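Local structure of decapping protein involved in mRNA degradation-Dcp1p (Saccharomyces cerevisiae, 1Q67) at the interface of chains A and B. The protein forms with DCP2 the decapping complex, which removes the 7-methylguanine cap from mRNA and so commits the transcript to 5' to 3' decay. Sequence-based numbering; all coordinates share one arbitrary frame. Chains: chain A/B, Decapping protein involved in mRNA degradation-Dcp1p.

Contact 1: the interface of chains A and B. Residues chain A 188-189; chain B 17, 20.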
loop_
_atom_site.group_PDB
_atom_site.type_symbol
_atom_site.label_atom_id
_atom_site.label_comp_id
_atom_site.label_asym_id
_atom_site.label_seq_id
_atom_site.Cartn_x
_atom_site.Cartn_y
_atom_site.Cartn_z
ATOM N N ASP A 188 0.446 -16.955 -1.563
ATOM C CA ASP A 188 -0.560 -16.020 -2.043
ATOM C C ASP A 188 0.110 -15.145 -3.098
ATOM O O ASP A 188 0.611 -15.649 -4.103
ATOM C CB ASP A 188 -1.089 -15.149 -0.893
ATOM C CG ASP A 188 -1.924 -15.936 0.103
ATOM O OD1 ASP A 188 -2.261 -15.380 1.171
ATOM O OD2 ASP A 188 -2.252 -17.109 -0.182
ATOM N N GLU A 189 0.135 -13.842 -2.858
ATOM C CA GLU A 189 0.744 -12.906 -3.795
ATOM C C GLU A 189 2.042 -12.359 -3.204
ATOM O O GLU A 189 2.732 -11.566 -3.838
ATOM C CB GLU A 189 -0.211 -11.736 -4.057
ATOM C CG GLU A 189 -1.698 -12.101 -4.096
ATOM C CD GLU A 189 -2.096 -12.887 -5.337
ATOM O OE1 GLU A 189 -1.890 -12.375 -6.462
ATOM O OE2 GLU A 189 -2.623 -14.014 -5.187
ATOM N N PHE B 17 0.208 -19.547 -8.612
ATOM C CA PHE B 17 -0.971 -18.679 -8.321
ATOM C C PHE B 17 -2.248 -19.514 -8.260
ATOM O O PHE B 17 -2.408 -20.482 -9.010
ATOM C CB PHE B 17 -1.114 -17.600 -9.398
ATOM C CG PHE B 17 -2.299 -16.695 -9.195
ATOM C CD1 PHE B 17 -2.387 -15.883 -8.067
ATOM C CD2 PHE B 17 -3.336 -16.665 -10.127
ATOM C CE1 PHE B 17 -3.492 -15.052 -7.869
ATOM C CE2 PHE B 17 -4.444 -15.840 -9.939
ATOM C CZ PHE B 17 -4.522 -15.031 -8.806
ATOM N N LYS B 20 -8.959 -17.390 -5.828
ATOM C CA LYS B 20 -9.610 -17.399 -4.520
ATOM C C LYS B 20 -10.813 -16.462 -4.473
ATOM O O LYS B 20 -11.738 -16.657 -3.681
ATOM C CB LYS B 20 -8.631 -16.984 -3.420
ATOM C CG LYS B 20 -7.605 -18.036 -3.058
ATOM C CD LYS B 20 -6.912 -17.691 -1.752
ATOM C CE LYS B 20 -6.092 -16.423 -1.870
ATOM N NZ LYS B 20 -5.044 -16.566 -2.909
HETATM O O HOH W 1 -3.625 -14.088 -2.613
#
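A:Asp188 and A:Glu189 meet B:Phe17 and B:Lys20 across the interface of the two copies. NZ, the ammonium group of B:Lys20, faces the carboxylate oxygen OD2 of A:Asp188 at 3.9 Å, a long salt bridge. The two side chains cross at about a right angle. The lysine chain bends near its end, at chi3 (-65°) and chi4, which turns NZ towards chain A.

Water adds a second link. Water 1 lies 2.9 Å from NZ of B:Lys20 and 2.8 Å from OE2 of A:Glu189. The lysine thus faces both acids, one through a long salt bridge and the other through water. The two carboxylates would favour a charged lysine.

A further contact is with an aromatic edge. A:Glu189 presents its carboxylate to the rim of B:Phe17, with CD 3.6 Å from CE1. OE2 lies in the plane of the ring, near its CD1-CE1 edge. Carboxylate and ring stand nearly perpendicular, at 83°. An acid at the C-H edge of a phenyl ring is probably mildly favourable.

The two acids form the turn between strands 183-187 and 190-194 of chain A. B:Phe17 and B:Lys20 belong to the N-terminal segment of chain B, before helix 24-30; this segment reaches across to chain A.

Contact 2: the interface of chains A and B. Residues chain A 204, 206; chain B 43, 148.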
loop_
_atom_site.group_PDB
_atom_site.type_symbol
_atom_site.label_atom_id
_atom_site.label_comp_id
_atom_site.label_asym_id
_atom_site.label_seq_id
_atom_site.Cartn_x
_atom_site.Cartn_y
_atom_site.Cartn_z
ATOM N N TRP A 204 4.791 -7.420 -1.372
ATOM C CA TRP A 204 3.826 -7.504 -2.453
ATOM C C TRP A 204 4.408 -6.803 -3.666
ATOM O O TRP A 204 4.862 -5.661 -3.583
ATOM C CB TRP A 204 2.498 -6.842 -2.085
ATOM C CG TRP A 204 1.475 -7.095 -3.145
ATOM C CD1 TRP A 204 0.766 -8.244 -3.332
ATOM C CD2 TRP A 204 1.140 -6.236 -4.242
ATOM N NE1 TRP A 204 0.017 -8.159 -4.477
ATOM C CE2 TRP A 204 0.226 -6.937 -5.057
ATOM C CE3 TRP A 204 1.528 -4.945 -4.618
ATOM C CZ2 TRP A 204 -0.309 -6.391 -6.228
ATOM C CZ3 TRP A 204 0.992 -4.397 -5.788
ATOM C CH2 TRP A 204 0.085 -5.124 -6.575
ATOM N N HIS A 206 3.568 -5.982 -7.831
ATOM C CA HIS A 206 2.521 -6.038 -8.846
ATOM C C HIS A 206 2.915 -6.919 -10.017
ATOM O O HIS A 206 2.337 -7.990 -10.218
ATOM C CB HIS A 206 2.172 -4.666 -9.411
ATOM C CG HIS A 206 1.188 -4.742 -10.537
ATOM N ND1 HIS A 206 -0.170 -4.868 -10.331
ATOM C CD2 HIS A 206 1.374 -4.826 -11.877
ATOM C CE1 HIS A 206 -0.779 -5.026 -11.494
ATOM N NE2 HIS A 206 0.135 -5.003 -12.448
ATOM N N HIS B 43 -5.478 -2.055 -7.511
ATOM C CA HIS B 43 -4.456 -1.655 -6.555
ATOM C C HIS B 43 -4.334 -0.154 -6.324
ATOM O O HIS B 43 -4.035 0.604 -7.247
ATOM C CB HIS B 43 -3.112 -2.215 -7.027
ATOM C CG HIS B 43 -3.185 -3.645 -7.468
ATOM N ND1 HIS B 43 -3.364 -4.690 -6.585
ATOM C CD2 HIS B 43 -3.172 -4.198 -8.706
ATOM C CE1 HIS B 43 -3.459 -5.823 -7.258
ATOM N NE2 HIS B 43 -3.346 -5.553 -8.547
ATOM N N ILE B 148 -4.196 -7.740 1.788
ATOM C CA ILE B 148 -3.326 -8.539 2.642
ATOM C C ILE B 148 -3.831 -8.719 4.071
ATOM O O ILE B 148 -3.388 -9.627 4.773
ATOM C CB ILE B 148 -1.902 -7.941 2.647
ATOM C CG1 ILE B 148 -1.476 -7.631 1.207
ATOM C CG2 ILE B 148 -0.917 -8.925 3.264
ATOM C CD1 ILE B 148 -1.587 -8.818 0.246
#
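Atom ND1 of the B:His43 imidazole lies against two carbons of the A:Trp204 indole, 3.5 Å from CH2 and equally near CZ2. This is packing and not a polar bond. CE1 of B:His43 comes slightly closer to CZ2 of A:Trp204, at 3.4 Å.

The six-membered end of the indole reaches over one face of the imidazole, displaced towards its rim. The two planes are inclined by about 40°, so the rings do not lie flat on each other. In A:Trp204, chi1 carries the indole away from its strand, with CG anti to the backbone N, and chi2 (78°) turns the benzo end towards B:His43. The opposite face of the indole is covered within its own chain by the backbone N of A:His206.

A:His206 approaches the same face of B:His43, but edge first. Its ND1 lies 3.5 Å from CD2 of B:His43. The ring planes are 77° apart in an edge-to-face pair, their centroids 5.1 Å apart. CH2 of A:Trp204 also lies in the plane of the A:His206 ring, at its edge. B:His43 is therefore met by two aromatic rings with different tilts.

B:Ile148 makes a looser contact at the pyrrole end. Its CD1 is 4.3 Å from CD1 of A:Trp204.

The pairing may be a feature of the crystal. Within it, the site joins the two copies by packing A:Trp204 and A:His206 against B:His43, at the start of strand 43-50. A:Trp204 may also belong to the aromatic surface expected of an EVH1-like domain.

Contact 3: the interface of chains A and B. Residues chain A 62, 148-149; chain B 47, 56, 190.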
loop_
_atom_site.group_PDB
_atom_site.type_symbol
_atom_site.label_atom_id
_atom_site.label_comp_id
_atom_site.label_asym_id
_atom_site.label_seq_id
_atom_site.Cartn_x
_atom_site.Cartn_y
_atom_site.Cartn_z
ATOM N N GLN A 62 7.003 1.362 0.746
ATOM C CA GLN A 62 6.454 0.993 -0.560
ATOM C C GLN A 62 7.217 1.817 -1.589
ATOM O O GLN A 62 7.431 3.012 -1.389
ATOM C CB GLN A 62 4.979 1.373 -0.708
ATOM C CG GLN A 62 4.124 1.252 0.523
ATOM C CD GLN A 62 4.515 2.225 1.599
ATOM O OE1 GLN A 62 5.054 3.301 1.328
ATOM N NE2 GLN A 62 4.232 1.862 2.836
ATOM N N ILE A 148 7.181 8.330 -2.589
ATOM C CA ILE A 148 6.573 9.593 -2.226
ATOM C C ILE A 148 7.122 10.303 -0.989
ATOM O O ILE A 148 6.739 11.434 -0.693
ATOM C CB ILE A 148 5.015 9.425 -2.220
ATOM C CG1 ILE A 148 4.390 9.854 -0.904
ATOM C CG2 ILE A 148 4.658 7.980 -2.512
ATOM C CD1 ILE A 148 2.895 9.944 -1.031
ATOM N N ASN A 149 8.033 9.644 -0.281
ATOM C CA ASN A 149 8.701 10.254 0.865
ATOM C C ASN A 149 10.121 9.673 0.884
ATOM O O ASN A 149 10.434 8.783 0.098
ATOM C CB ASN A 149 7.930 10.030 2.181
ATOM C CG ASN A 149 7.891 8.584 2.619
ATOM O OD1 ASN A 149 8.917 7.907 2.672
ATOM N ND2 ASN A 149 6.697 8.108 2.963
ATOM N N TYR B 47 -2.297 7.599 1.310
ATOM C CA TYR B 47 -1.394 8.476 2.050
ATOM C C TYR B 47 -2.194 9.675 2.543
ATOM O O TYR B 47 -3.228 10.024 1.972
ATOM C CB TYR B 47 -0.265 9.021 1.172
ATOM C CG TYR B 47 0.668 7.995 0.588
ATOM C CD1 TYR B 47 0.279 7.209 -0.497
ATOM C CD2 TYR B 47 1.954 7.829 1.099
ATOM C CE1 TYR B 47 1.152 6.288 -1.061
ATOM C CE2 TYR B 47 2.834 6.913 0.542
ATOM C CZ TYR B 47 2.429 6.147 -0.537
ATOM O OH TYR B 47 3.306 5.252 -1.107
ATOM N N TRP B 56 4.053 13.610 2.878
ATOM C CA TRP B 56 3.022 12.593 2.783
ATOM C C TRP B 56 3.291 11.484 3.789
ATOM O O TRP B 56 4.393 10.924 3.816
ATOM C CB TRP B 56 3.006 11.972 1.387
ATOM C CG TRP B 56 2.454 12.849 0.311
ATOM C CD1 TRP B 56 3.152 13.462 -0.692
ATOM C CD2 TRP B 56 1.078 13.180 0.109
ATOM N NE1 TRP B 56 2.291 14.156 -1.508
ATOM C CE2 TRP B 56 1.014 14.004 -1.039
ATOM C CE3 TRP B 56 -0.106 12.867 0.789
ATOM C CZ2 TRP B 56 -0.194 14.515 -1.523
ATOM C CZ3 TRP B 56 -1.309 13.377 0.307
ATOM C CH2 TRP B 56 -1.341 14.194 -0.836
ATOM N N LEU B 190 -0.212 10.799 -8.128
ATOM C CA LEU B 190 -1.262 10.749 -7.117
ATOM C C LEU B 190 -2.589 11.397 -7.465
ATOM O O LEU B 190 -2.651 12.378 -8.209
ATOM C CB LEU B 190 -0.779 11.412 -5.824
ATOM C CG LEU B 190 0.328 10.818 -4.964
ATOM C CD1 LEU B 190 0.639 11.790 -3.840
ATOM C CD2 LEU B 190 -0.116 9.479 -4.385
HETATM O O HOH W 2 5.987 5.828 -0.883
HETATM O O HOH W 3 6.338 13.234 1.374
#
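A:Ile148 has a chi1 of 126°, well away from a staggered value, so its side chain is strained or doubtful as modelled. It points into a groove lined by B:Tyr47 (chi1 -62°) and B:Trp56, which both carry CG opposite the carbonyl carbon. The Dcp1 family has an EVH1-like fold. In EVH1 domains, exposed aromatic residues bind proline-rich peptides, and this groove may be the equivalent surface.

A:Ile148 enters from a loop. Its CG2 methyl meets the phenol end of B:Tyr47, 3.5 Å from CZ. CG1 runs on past the ring, 3.6 Å from CE2 of B:Tyr47, and also lies 3.4 Å from CB of B:Trp56. CD1 sits over the tyrosine face, but it is modelled too close to both aromatic residues, so its exact position is doubtful. B:Leu190 lies behind the isoleucine tip, a looser contact. Its CD1 methyl packs on one face of B:Trp56.

Waters join the polar groups around the isoleucine. The hydroxyl OH of B:Tyr47 is 2.8 Å from water 2, which also meets the backbone N of A:Ile148 and the carbonyl O of A:Gln62. Water 3 links the carbonyl O of A:Ile148 to the backbone N of B:Trp56, 2.8 Å from the latter and nearly straight (175° at H).

Contact 1 and contact 2 are neighbours, their C-alpha centres about 11 Å apart. Contact 3 lies about 16 Å from contact 2 and 26 Å from contact 1. Strand 43-50 of chain B serves both contact 2 and contact 3. Residue 148 also recurs, from chain B in contact 2 and from chain A in contact 3. By the two-fold symmetry each isoleucine probably lies near aromatic residues of both patches, though its conformation differs between the copies. Positions 189 and 190 are consecutive, so the start of strand 190-194 lies next to both contact 1 and contact 3. The patches form one reciprocal interface, but the dimer may belong to the crystal.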